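Local atomic coordinates of putative polysaccharide biosynthesis protein with aminopeptidase-like domain (Clostridium acetobutylicum, PDB entry 3K9T), a protein that is of unknown biochemical function, carries one zinc ion per subunit and probably takes part in making modified polysaccharides rather than cutting peptides. Residues K105-L109 with D110-P114; N195-L198 with S199-L203; S327-N330 with L331-N335; G401-S404 with L405-A409; S412-E415 with F416-K420. All blocks are in the same frame, centred on the assembly; numbering follows the deposited sequence. Where two conformers were deposited one is given.

Contact 1: residues K105-L109 with D110-P114; sequences KTMTL and DELKP
The carboxylate of Glu-111 is the flat group that carries the contact, and its OE2 takes the backbone N-H of Thr-108 with the anti lone pair. Thr-108 N lies 3.0 Å from Glu-111 OE2 in a nearly straight bond (164°). The methyl CG2 of Thr-108 lies off the carboxylate plane, 3.5 Å from Glu-111 OE2. CG of Glu-111 is nearly eclipsed with its backbone N (chi1 -13°), and the chain then runs extended back to the strand. Thr-108 is the N-cap residue. Its O takes two donors: Leu-112 N almost straight on at 3.0 Å, and Glu-111 N from above the carbonyl plane. A water bonds to Asp-110 N, 3.1 Å away, and more weakly to Thr-108 OG1 and Asp-110 OD2. On the buried side, SE of selenomethionine Met-107 meets Leu-112 CD1 at 3.9 Å, the two side chains crossing at about a right angle. Both also touch Val-156 and Trp-137. The aliphatic part of Lys-113 passes over Leu-109, with CE 3.7 Å from Leu-109 CG. This is a strand-to-helix corner with a capped helix start, at the edge of the antiparallel sheet of the insert.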
loop_
_atom_site.group_PDB
_atom_site.type_symbol
_atom_site.label_atom_id
_atom_site.label_comp_id
_atom_site.label_asym_id
_atom_site.label_seq_id
_atom_site.Cartn_x
_atom_site.Cartn_y
_atom_site.Cartn_z
ATOM N N LYS A 105 38.115 -49.522 13.840
ATOM C CA LYS A 105 37.819 -50.659 12.983
ATOM C C LYS A 105 38.775 -50.812 11.817
ATOM O O LYS A 105 39.468 -49.869 11.443
ATOM C CB LYS A 105 36.434 -50.475 12.375
ATOM C CG LYS A 105 35.300 -50.271 13.371
ATOM C CD LYS A 105 33.947 -50.734 12.799
ATOM C CE LYS A 105 32.776 -49.914 13.325
ATOM N NZ LYS A 105 31.501 -50.684 13.294
ATOM N N THR A 106 38.825 -52.023 11.263
ATOM C CA THR A 106 39.410 -52.216 9.947
ATOM C C THR A 106 38.250 -52.512 9.035
ATOM O O THR A 106 37.418 -53.346 9.337
ATOM C CB THR A 106 40.440 -53.340 9.848
ATOM O OG1 THR A 106 41.699 -52.848 10.315
ATOM C CG2 THR A 106 40.614 -53.758 8.384
HETATM N N MSE A 107 38.166 -51.789 7.936
HETATM C CA MSE A 107 37.132 -52.033 6.958
HETATM C C MSE A 107 37.682 -51.897 5.546
HETATM O O MSE A 107 38.699 -51.225 5.312
HETATM C CB MSE A 107 35.903 -51.137 7.183
HETATM C CG MSE A 107 36.092 -50.018 8.160
HETATM SE SE MSE A 107 34.412 -49.089 8.451
HETATM C CE MSE A 107 34.714 -48.751 10.304
ATOM N N THR A 108 37.030 -52.596 4.624
ATOM C CA THR A 108 37.371 -52.500 3.223
ATOM C C THR A 108 36.698 -51.234 2.678
ATOM O O THR A 108 35.789 -50.688 3.319
ATOM C CB THR A 108 36.927 -53.749 2.443
ATOM O OG1 THR A 108 35.531 -53.664 2.145
ATOM C CG2 THR A 108 37.239 -55.041 3.241
ATOM N N LEU A 109 37.143 -50.766 1.508
ATOM C CA LEU A 109 36.589 -49.542 0.912
ATOM C C LEU A 109 35.068 -49.610 0.811
ATOM O O LEU A 109 34.370 -48.635 1.167
ATOM C CB LEU A 109 37.198 -49.229 -0.470
ATOM C CG LEU A 109 36.839 -47.853 -1.091
ATOM C CD1 LEU A 109 37.267 -46.695 -0.214
ATOM C CD2 LEU A 109 37.435 -47.654 -2.471
ATOM N N ASP A 110 34.560 -50.761 0.356
ATOM C CA ASP A 110 33.118 -50.947 0.185
ATOM C C ASP A 110 32.319 -50.879 1.489
ATOM O O ASP A 110 31.147 -50.480 1.472
ATOM C CB ASP A 110 32.840 -52.260 -0.515
ATOM C CG ASP A 110 33.417 -52.295 -1.904
ATOM O OD1 ASP A 110 33.251 -51.296 -2.642
ATOM O OD2 ASP A 110 34.045 -53.320 -2.250
ATOM N N GLU A 111 32.941 -51.262 2.608
ATOM C CA GLU A 111 32.254 -51.207 3.910
ATOM C C GLU A 111 32.354 -49.780 4.464
ATOM O O GLU A 111 31.448 -49.337 5.154
ATOM C CB GLU A 111 32.792 -52.241 4.937
ATOM C CG GLU A 111 33.689 -53.323 4.378
ATOM C CD GLU A 111 33.985 -54.470 5.353
ATOM O OE1 GLU A 111 33.121 -55.366 5.522
ATOM O OE2 GLU A 111 35.110 -54.509 5.905
ATOM N N LEU A 112 33.450 -49.081 4.157
ATOM C CA LEU A 112 33.649 -47.691 4.586
ATOM C C LEU A 112 32.750 -46.700 3.824
ATOM O O LEU A 112 32.155 -45.791 4.434
ATOM C CB LEU A 112 35.120 -47.274 4.413
ATOM C CG LEU A 112 35.652 -45.970 5.039
ATOM C CD1 LEU A 112 35.398 -45.880 6.545
ATOM C CD2 LEU A 112 37.145 -45.838 4.753
ATOM N N LYS A 113 32.635 -46.912 2.505
ATOM C CA LYS A 113 31.928 -45.990 1.585
ATOM C C LYS A 113 30.605 -45.409 2.113
ATOM O O LYS A 113 30.367 -44.208 1.983
ATOM C CB LYS A 113 31.713 -46.625 0.206
ATOM C CG LYS A 113 32.927 -46.575 -0.742
ATOM C CD LYS A 113 32.529 -47.036 -2.161
ATOM C CE LYS A 113 33.738 -47.213 -3.095
ATOM N NZ LYS A 113 33.347 -47.481 -4.518
ATOM N N PRO A 114 29.755 -46.236 2.739
ATOM C CA PRO A 114 28.492 -45.661 3.200
ATOM C C PRO A 114 28.647 -44.581 4.278
ATOM O O PRO A 114 27.775 -43.732 4.377
ATOM C CB PRO A 114 27.714 -46.879 3.729
ATOM C CG PRO A 114 28.426 -48.039 3.206
ATOM C CD PRO A 114 29.849 -47.650 3.107
HETATM O O HOH W 1 36.321 -52.925 -1.075
#

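Contact 2: residues N195-L198 with S199-L203; sequences NDNL and SGVAL. With ZN (zinc ion), chain B.
Asn-195, Asn-197 and Ser-199 tie together the first turns of helix 194-211, which carries the zinc ligand Asp-196. The helix is the crossover of a beta-alpha-beta unit between strands 181-187 and 219-225. Asp-196 OD2 binds the zinc ion at 1.9 Å, and His-190 and His-325 are ligands of the same metal. Its OD1 is hydrogen-bonded to Tyr-187 OH. The peptide bond between Asp-196 and Asn-197 is cis. A cis peptide after the metal-binding aspartate is also known in M28-type aminopeptidases.

The helix begins with a wide, pi-type turn, and side chains make bonds around it. Ser-199 OG donates to Asn-195 O at 2.6 Å, only slightly tilted from the carbonyl plane. The same OG is bonded to Val-254 N. Asn-197 swings its CG opposite its own backbone N (chi1 -174°), which brings OD1 over the next turn. There Asn-197 OD1 accepts from Gly-200 N at 3.0 Å, with the donor above the amide plane. The ND2 end of Asn-197 is held by Thr-186 OG1 and Tyr-187 O. Further on, Ala-202 N bonds to Leu-198 O at 2.9 Å. The methyl CG2 of Val-201 sits 3.3 Å from Asn-197 O.

Asn-195 OD1 and ND2 point elsewhere, to Gly-255 N and Asp-256 OD1. All the contact residues are buried. Bonds at both ends of the Asn-197 amide fix its rotation, and together with the Ser-199 bridge they probably keep the cis turn, and so the metal-binding carboxylate, in place.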
loop_
_atom_site.group_PDB
_atom_site.type_symbol
_atom_site.label_atom_id
_atom_site.label_comp_id
_atom_site.label_asym_id
_atom_site.label_seq_id
_atom_site.Cartn_x
_atom_site.Cartn_y
_atom_site.Cartn_z
ATOM N N ASN A 195 32.412 -17.638 7.677
ATOM C CA ASN A 195 31.209 -16.820 7.608
ATOM C C ASN A 195 30.119 -17.384 8.530
ATOM O O ASN A 195 29.499 -16.659 9.339
ATOM C CB ASN A 195 30.704 -16.657 6.166
ATOM C CG ASN A 195 30.097 -15.235 5.900
ATOM O OD1 ASN A 195 30.493 -14.262 6.532
ATOM N ND2 ASN A 195 29.157 -15.136 4.960
ATOM N N ASP A 196 29.939 -18.697 8.463
ATOM C CA ASP A 196 28.994 -19.407 9.326
ATOM C C ASP A 196 29.793 -20.373 10.248
ATOM O O ASP A 196 30.080 -21.484 9.816
ATOM C CB ASP A 196 27.999 -20.154 8.428
ATOM C CG ASP A 196 27.022 -20.992 9.208
ATOM O OD1 ASP A 196 26.754 -20.629 10.366
ATOM O OD2 ASP A 196 26.531 -22.024 8.685
ATOM N N ASN A 197 30.181 -19.985 11.484
ATOM C CA ASN A 197 29.861 -18.676 12.097
ATOM C C ASN A 197 30.910 -18.075 13.030
ATOM O O ASN A 197 30.561 -17.593 14.129
ATOM C CB ASN A 197 28.519 -18.707 12.865
ATOM C CG ASN A 197 28.110 -17.325 13.388
ATOM O OD1 ASN A 197 28.319 -16.303 12.725
ATOM N ND2 ASN A 197 27.544 -17.290 14.597
ATOM N N LEU A 198 32.175 -18.049 12.596
ATOM C CA LEU A 198 33.186 -17.298 13.348
ATOM C C LEU A 198 32.982 -15.801 13.113
ATOM O O LEU A 198 33.407 -14.995 13.911
ATOM C CB LEU A 198 34.646 -17.692 12.991
ATOM C CG LEU A 198 35.010 -19.068 13.511
ATOM C CD1 LEU A 198 36.420 -19.427 13.156
ATOM C CD2 LEU A 198 34.762 -19.140 15.042
ATOM N N SER A 199 32.347 -15.405 12.023
ATOM C CA SER A 199 32.188 -13.964 11.753
ATOM C C SER A 199 31.275 -13.295 12.809
ATOM O O SER A 199 31.584 -12.225 13.334
ATOM C CB SER A 199 31.667 -13.750 10.337
ATOM O OG SER A 199 30.387 -14.344 10.141
ATOM N N GLY A 200 30.177 -13.959 13.155
ATOM C CA GLY A 200 29.238 -13.403 14.146
ATOM C C GLY A 200 29.857 -13.349 15.526
ATOM O O GLY A 200 29.664 -12.381 16.290
ATOM N N VAL A 201 30.606 -14.413 15.837
ATOM C CA VAL A 201 31.277 -14.540 17.109
ATOM C C VAL A 201 32.285 -13.408 17.233
ATOM O O VAL A 201 32.254 -12.694 18.220
ATOM C CB VAL A 201 31.982 -15.917 17.298
ATOM C CG1 VAL A 201 32.839 -15.901 18.580
ATOM C CG2 VAL A 201 30.968 -16.996 17.362
ATOM N N ALA A 202 33.148 -13.219 16.222
ATOM C CA ALA A 202 34.169 -12.156 16.321
ATOM C C ALA A 202 33.536 -10.777 16.276
ATOM O O ALA A 202 33.991 -9.893 17.007
ATOM C CB ALA A 202 35.264 -12.292 15.287
ATOM N N LEU A 203 32.467 -10.591 15.485
ATOM C CA LEU A 203 31.824 -9.264 15.392
ATOM C C LEU A 203 31.211 -8.813 16.715
ATOM O O LEU A 203 31.457 -7.718 17.179
ATOM C CB LEU A 203 30.775 -9.217 14.270
ATOM C CG LEU A 203 29.856 -7.986 14.246
ATOM C CD1 LEU A 203 30.681 -6.857 13.810
ATOM C CD2 LEU A 203 28.619 -8.124 13.345
HETATM ZN ZN ZN B . 25.438 -23.310 9.644
#

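Contact 3: residues S327-N330 with L331-N335; sequences SADN and LCYMN
Asp-329 OD1 meets the ring of Tyr-333 at its edge, close to the ring plane, 3.2 Å from Tyr-333 CD2. The carboxylate plane stands at 90° to the ring. Asp-329 is the centre of an inverse gamma turn, and the 3-10 turn 331-333 follows after Asn-330, in the loop that leads to helix 336-355. CG of Tyr-333 is anti to its backbone N (chi1 -178°), which brings the ring edge to the aspartate. Asn-330 closes the 3-10 turn by accepting from Tyr-333 N. Its O lies 2.9 Å from that N, the donor standing above the carbonyl plane. Its OD1 accepts weakly from the same N, 3.2 Å away. CG of Asn-330 lies between its backbone N and carbonyl carbon (chi1 61°), which lets OD1 reach over the turn.

The carboxylate of Asp-329 also looks out of the loop. OD1 accepts from Asn-195 N and OD2 from Asp-196 N. Both oxygens are therefore satisfied by the chain around a zinc ligand, consistent with a second-shell residue that helps position Asp-196 through its backbone. Beyond it, Phe-321 meets the Tyr-333 ring. Leu-331 and selenomethionine Met-334 pack on Tyr-20 of helix 12-26. A bound methylpentanediol, probably from the crystallisation liquor, makes weak hydrogen bonds with the O atoms of Leu-331 and Met-334. Asn-335 is the N-cap of helix 336-355, and its OD1 accepts from Gly-338 N. The bent side chain of Met-334 brings CE to 4.2 Å from Asp-329 OD1.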
loop_
_atom_site.group_PDB
_atom_site.type_symbol
_atom_site.label_atom_id
_atom_site.label_comp_id
_atom_site.label_asym_id
_atom_site.label_seq_id
_atom_site.Cartn_x
_atom_site.Cartn_y
_atom_site.Cartn_z
ATOM N N SER A 327 34.138 -26.629 3.403
ATOM C CA SER A 327 35.476 -26.123 3.629
ATOM C C SER A 327 35.805 -24.883 2.791
ATOM O O SER A 327 36.835 -24.266 2.976
ATOM C CB SER A 327 36.483 -27.232 3.333
ATOM O OG SER A 327 36.319 -27.757 2.012
ATOM N N ALA A 328 34.935 -24.532 1.851
ATOM C CA ALA A 328 35.083 -23.331 1.032
ATOM C C ALA A 328 34.872 -22.075 1.908
ATOM O O ALA A 328 35.423 -21.014 1.633
ATOM C CB ALA A 328 34.083 -23.381 -0.130
ATOM N N ASP A 329 34.061 -22.202 2.956
ATOM C CA ASP A 329 33.860 -21.135 3.924
ATOM C C ASP A 329 35.081 -21.068 4.868
ATOM O O ASP A 329 34.995 -21.365 6.077
ATOM C CB ASP A 329 32.582 -21.385 4.729
ATOM C CG ASP A 329 32.213 -20.208 5.637
ATOM O OD1 ASP A 329 32.891 -19.165 5.541
ATOM O OD2 ASP A 329 31.250 -20.323 6.436
ATOM N N ASN A 330 36.196 -20.638 4.292
ATOM C CA ASN A 330 37.467 -20.591 4.960
ATOM C C ASN A 330 37.981 -19.167 5.172
ATOM O O ASN A 330 37.299 -18.205 4.866
ATOM C CB ASN A 330 38.454 -21.394 4.119
ATOM C CG ASN A 330 38.641 -20.847 2.729
ATOM O OD1 ASN A 330 38.566 -19.648 2.483
ATOM N ND2 ASN A 330 38.910 -21.741 1.800
ATOM N N LEU A 331 39.215 -19.036 5.650
ATOM C CA LEU A 331 39.766 -17.726 5.993
ATOM C C LEU A 331 39.791 -16.724 4.826
ATOM O O LEU A 331 39.438 -15.531 4.972
ATOM C CB LEU A 331 41.144 -17.917 6.641
ATOM C CG LEU A 331 41.089 -18.527 8.055
ATOM C CD1 LEU A 331 42.483 -18.923 8.527
ATOM C CD2 LEU A 331 40.384 -17.544 9.088
ATOM N N CYS A 332 40.167 -17.216 3.656
ATOM C CA CYS A 332 40.217 -16.376 2.456
ATOM C C CYS A 332 38.839 -15.928 1.997
ATOM O O CYS A 332 38.725 -15.027 1.191
ATOM C CB CYS A 332 40.982 -17.059 1.328
ATOM S SG CYS A 332 42.738 -16.637 1.403
ATOM N N TYR A 333 37.792 -16.536 2.545
ATOM C CA TYR A 333 36.419 -16.114 2.242
ATOM C C TYR A 333 36.006 -14.892 3.081
ATOM O O TYR A 333 35.121 -14.132 2.684
ATOM C CB TYR A 333 35.432 -17.297 2.392
ATOM C CG TYR A 333 34.003 -16.970 2.065
ATOM C CD1 TYR A 333 33.638 -16.474 0.814
ATOM C CD2 TYR A 333 32.999 -17.117 3.030
ATOM C CE1 TYR A 333 32.282 -16.141 0.527
ATOM C CE2 TYR A 333 31.668 -16.807 2.747
ATOM C CZ TYR A 333 31.318 -16.331 1.494
ATOM O OH TYR A 333 30.012 -16.015 1.224
HETATM N N MSE A 334 36.645 -14.728 4.236
HETATM C CA MSE A 334 36.522 -13.519 5.036
HETATM C C MSE A 334 37.167 -12.332 4.260
HETATM O O MSE A 334 38.203 -12.463 3.630
HETATM C CB MSE A 334 37.248 -13.696 6.371
HETATM C CG MSE A 334 36.702 -14.786 7.281
HETATM SE SE MSE A 334 34.856 -14.316 7.682
HETATM C CE MSE A 334 33.824 -15.130 6.226
ATOM N N ASN A 335 36.516 -11.186 4.308
ATOM C CA ASN A 335 36.964 -9.963 3.672
ATOM C C ASN A 335 37.037 -8.858 4.747
ATOM O O ASN A 335 36.057 -8.617 5.434
ATOM C CB ASN A 335 35.946 -9.592 2.602
ATOM C CG ASN A 335 36.276 -8.326 1.921
ATOM O OD1 ASN A 335 36.018 -7.225 2.437
ATOM N ND2 ASN A 335 36.853 -8.450 0.741
#

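Contact 4: residues G401-S404 with L405-A409; sequences GKNS and LLDIA
Ser-404 and Asp-407 grip each other tightly, while the chain just before them meets the helix only loosely. Ser-404 OG accepts from Asp-407 N at 3.0 Å. In return Asp-407 OD2 accepts from Ser-404 N at 3.1 Å, in a nearly straight bond (169°) that comes from above the carboxylate plane. OG of Ser-404 lies between its own backbone N and carbonyl carbon (chi1 67°), turned to the helix start. These paired bonds form a capping box, with Ser-404 as N-cap of helix 405-412 in the permutated winged helix-turn-helix domain. The first full helical turn follows directly, with Ile-408 N bonded to Ser-404 O at 3.1 Å. CG1 of Ile-408 lies 3.4 Å from the same O, and the Ile-408 side chain packs on Trp-394 and Met-398. Leu-405 is buried against Phe-416 and Ile-419. The other side is looser. Asn-403 crosses Asp-407 at about a right angle, with the amide and carboxylate planes 87° apart and Asn-403 OD1 4.1 Å from Asp-407 OD2. The amide is held by another partner, ND2 bonding to Met-398 O. Lys-402 is exposed, and its O comes no nearer than 4.0 Å to Asp-407 OD2.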
loop_
_atom_site.group_PDB
_atom_site.type_symbol
_atom_site.label_atom_id
_atom_site.label_comp_id
_atom_site.label_asym_id
_atom_site.label_seq_id
_atom_site.Cartn_x
_atom_site.Cartn_y
_atom_site.Cartn_z
ATOM N N GLY A 401 5.057 15.622 20.413
ATOM C CA GLY A 401 5.107 14.710 21.525
ATOM C C GLY A 401 4.865 13.272 21.109
ATOM O O GLY A 401 5.141 12.369 21.865
ATOM N N LYS A 402 4.372 13.060 19.900
ATOM C CA LYS A 402 4.071 11.723 19.434
ATOM C C LYS A 402 5.095 11.181 18.436
ATOM O O LYS A 402 5.174 9.994 18.244
ATOM C CB LYS A 402 2.657 11.718 18.840
ATOM C CG LYS A 402 1.570 11.852 19.934
ATOM C CD LYS A 402 0.141 12.008 19.357
ATOM C CE LYS A 402 -0.430 13.412 19.570
ATOM N NZ LYS A 402 -1.409 13.811 18.518
ATOM N N ASN A 403 5.873 12.046 17.798
ATOM C CA ASN A 403 6.838 11.598 16.807
ATOM C C ASN A 403 8.285 11.507 17.299
ATOM O O ASN A 403 8.821 12.458 17.836
ATOM C CB ASN A 403 6.810 12.518 15.608
ATOM C CG ASN A 403 5.477 12.518 14.914
ATOM O OD1 ASN A 403 5.059 11.544 14.271
ATOM N ND2 ASN A 403 4.807 13.625 15.019
ATOM N N SER A 404 8.902 10.352 17.058
ATOM C CA SER A 404 10.301 10.081 17.390
ATOM C C SER A 404 11.151 10.681 16.284
ATOM O O SER A 404 10.651 11.010 15.219
ATOM C CB SER A 404 10.556 8.556 17.454
ATOM O OG SER A 404 10.425 7.906 16.164
ATOM N N LEU A 405 12.439 10.814 16.526
ATOM C CA LEU A 405 13.344 11.296 15.494
ATOM C C LEU A 405 13.372 10.349 14.270
ATOM O O LEU A 405 13.551 10.800 13.131
ATOM C CB LEU A 405 14.766 11.467 16.058
ATOM C CG LEU A 405 15.003 12.496 17.150
ATOM C CD1 LEU A 405 16.491 12.645 17.358
ATOM C CD2 LEU A 405 14.394 13.836 16.765
ATOM N N LEU A 406 13.190 9.051 14.521
ATOM C CA LEU A 406 13.157 8.038 13.470
ATOM C C LEU A 406 11.910 8.276 12.618
ATOM O O LEU A 406 11.940 8.165 11.377
ATOM C CB LEU A 406 13.165 6.622 14.072
ATOM C CG LEU A 406 13.367 5.427 13.130
ATOM C CD1 LEU A 406 14.661 5.538 12.393
ATOM C CD2 LEU A 406 13.224 4.056 13.871
ATOM N N ASP A 407 10.829 8.655 13.286
ATOM C CA ASP A 407 9.587 8.992 12.578
ATOM C C ASP A 407 9.790 10.164 11.636
ATOM O O ASP A 407 9.314 10.162 10.494
ATOM C CB ASP A 407 8.467 9.325 13.567
ATOM C CG ASP A 407 7.940 8.096 14.319
ATOM O OD1 ASP A 407 8.081 6.936 13.841
ATOM O OD2 ASP A 407 7.353 8.310 15.400
ATOM N N ILE A 408 10.522 11.156 12.116
ATOM C CA ILE A 408 10.748 12.379 11.370
ATOM C C ILE A 408 11.718 12.047 10.222
ATOM O O ILE A 408 11.508 12.465 9.070
ATOM C CB ILE A 408 11.221 13.523 12.333
ATOM C CG1 ILE A 408 10.145 13.811 13.399
ATOM C CG2 ILE A 408 11.533 14.815 11.594
ATOM C CD1 ILE A 408 10.675 14.567 14.627
ATOM N N ALA A 409 12.736 11.243 10.513
ATOM C CA ALA A 409 13.694 10.864 9.484
ATOM C C ALA A 409 12.956 10.133 8.373
ATOM O O ALA A 409 13.178 10.408 7.197
ATOM C CB ALA A 409 14.790 10.011 10.049
#

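Contact 5: residues S412-E415 with F416-K420; sequences SGME and FRRIK
The backbone leaves helix 405-412 at Gly-413 with positive phi (71°), runs extended through Met-414 and Glu-415, and enters helix 416-428 with Glu-415 as N-cap. An ST turn steadies the bend: Ser-412 OG accepts from Met-414 N at 3.0 Å. The same OG is hydrogen-bonded to Ile-408 O in the preceding helix. The side chain of Glu-415 bends at chi2 (-104°), which brings OE2 to Arg-417 N at 2.9 Å, a capping bond met from well above the carboxylate plane. It lies beside the Arg-417 side chain, pointing the same way. Glu-415 O takes two weak bonds, from Arg-418 N and Ile-419 N. The extended side chain of selenomethionine Met-414 crosses that of Arg-418 obliquely. Its CE lies over one face of the guanidinium, toward the rim and 3.4 Å from Arg-418 NH2. SE of Met-414 meets Ile-419 CD1 at 3.8 Å. Trp-295 of the second subunit packs on Met-414. Arg-418 NE forms a salt bridge with Asp-388; Arg-417 NE pairs with Glu-348 and its NH1 bonds to Asn-6 OD1. The turn is probably that of the helix-turn-helix. The glutamate probably offsets the positive end of the helix dipole, while acids from elsewhere in the chain answer the arginine charges.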
loop_
_atom_site.group_PDB
_atom_site.type_symbol
_atom_site.label_atom_id
_atom_site.label_comp_id
_atom_site.label_asym_id
_atom_site.label_seq_id
_atom_site.Cartn_x
_atom_site.Cartn_y
_atom_site.Cartn_z
ATOM N N SER A 412 10.439 12.684 6.500
ATOM C CA SER A 412 11.244 13.647 5.740
ATOM C C SER A 412 12.063 13.002 4.616
ATOM O O SER A 412 12.586 13.684 3.735
ATOM C CB SER A 412 12.213 14.406 6.694
ATOM O OG SER A 412 13.285 13.596 7.182
ATOM N N GLY A 413 12.249 11.694 4.669
ATOM C CA GLY A 413 13.140 11.059 3.721
ATOM C C GLY A 413 14.594 11.395 3.987
ATOM O O GLY A 413 15.477 11.105 3.163
HETATM N N MSE A 414 14.876 11.990 5.138
HETATM C CA MSE A 414 16.244 12.390 5.410
HETATM C C MSE A 414 16.934 11.335 6.254
HETATM O O MSE A 414 16.302 10.533 6.941
HETATM C CB MSE A 414 16.317 13.768 6.084
HETATM C CG MSE A 414 15.739 14.919 5.274
HETATM SE SE MSE A 414 15.817 16.527 6.309
HETATM C CE MSE A 414 15.550 17.878 4.994
ATOM N N GLU A 415 18.250 11.357 6.168
ATOM C CA GLU A 415 19.103 10.525 6.962
ATOM C C GLU A 415 18.969 10.822 8.474
ATOM O O GLU A 415 18.795 11.959 8.902
ATOM C CB GLU A 415 20.529 10.735 6.485
ATOM C CG GLU A 415 21.456 9.647 6.900
ATOM C CD GLU A 415 22.319 10.075 8.002
ATOM O OE1 GLU A 415 22.941 11.139 7.808
ATOM O OE2 GLU A 415 22.382 9.350 9.025
ATOM N N PHE A 416 19.078 9.776 9.278
ATOM C CA PHE A 416 18.818 9.887 10.693
ATOM C C PHE A 416 19.726 10.888 11.402
ATOM O O PHE A 416 19.239 11.733 12.139
ATOM C CB PHE A 416 18.886 8.517 11.382
ATOM C CG PHE A 416 18.613 8.592 12.886
ATOM C CD1 PHE A 416 17.333 8.602 13.377
ATOM C CD2 PHE A 416 19.653 8.702 13.787
ATOM C CE1 PHE A 416 17.105 8.694 14.731
ATOM C CE2 PHE A 416 19.433 8.805 15.138
ATOM C CZ PHE A 416 18.171 8.811 15.613
ATOM N N ARG A 417 21.036 10.820 11.195
ATOM C CA ARG A 417 21.913 11.780 11.863
ATOM C C ARG A 417 21.596 13.241 11.553
ATOM O O ARG A 417 21.790 14.102 12.385
ATOM C CB ARG A 417 23.364 11.493 11.573
ATOM C CG ARG A 417 23.848 10.207 12.198
ATOM C CD ARG A 417 25.280 10.326 12.576
ATOM N NE ARG A 417 25.845 9.059 13.015
ATOM C CZ ARG A 417 26.856 8.949 13.877
ATOM N NH1 ARG A 417 27.404 10.038 14.429
ATOM N NH2 ARG A 417 27.313 7.742 14.194
ATOM N N ARG A 418 21.110 13.520 10.356
ATOM C CA ARG A 418 20.737 14.890 9.990
ATOM C C ARG A 418 19.613 15.432 10.877
ATOM O O ARG A 418 19.617 16.586 11.334
ATOM C CB ARG A 418 20.256 14.885 8.559
ATOM C CG ARG A 418 20.382 16.178 7.899
ATOM C CD ARG A 418 20.075 16.044 6.445
ATOM N NE ARG A 418 19.706 17.352 5.964
ATOM C CZ ARG A 418 19.021 17.583 4.862
ATOM N NH1 ARG A 418 18.620 16.570 4.115
ATOM N NH2 ARG A 418 18.738 18.847 4.520
ATOM N N ILE A 419 18.646 14.563 11.112
ATOM C CA ILE A 419 17.544 14.859 11.985
ATOM C C ILE A 419 18.045 15.013 13.417
ATOM O O ILE A 419 17.665 15.943 14.092
ATOM C CB ILE A 419 16.465 13.780 11.850
ATOM C CG1 ILE A 419 15.949 13.754 10.384
ATOM C CG2 ILE A 419 15.376 14.003 12.868
ATOM C CD1 ILE A 419 15.512 15.086 9.837
ATOM N N LYS A 420 18.941 14.128 13.840
ATOM C CA LYS A 420 19.454 14.112 15.205
ATOM C C LYS A 420 20.203 15.383 15.556
ATOM O O LYS A 420 19.983 16.005 16.607
ATOM C CB LYS A 420 20.379 12.899 15.371
ATOM C CG LYS A 420 20.735 12.557 16.808
ATOM C CD LYS A 420 21.924 13.364 17.331
ATOM C CE LYS A 420 22.427 12.809 18.653
ATOM N NZ LYS A 420 23.421 13.712 19.284
#

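Overall arrangement
Contact 2 is the buried one, its centre about 6 Å from that of the chain. Contact 3 covers it from a loop, and a carboxylate there holds the backbone at the start of contact 2. Their chemistry is that of polar side chains serving a zinc site. Contacts 1, 3, 4 and 5 are partly buried; 1, 4 and 5 lie away from the metal and cap helix starts. Contacts 4 and 5 touch through consecutive helices of the winged helix-turn-helix, by apolar packing of Leu-405 and Ala-409 on Phe-416 and Ile-419. Contact 1 belongs to the insert, and its centre is about 67 Å from that of contact 4, across the chain's centre. Among the five, contact 5 alone meets another subunit.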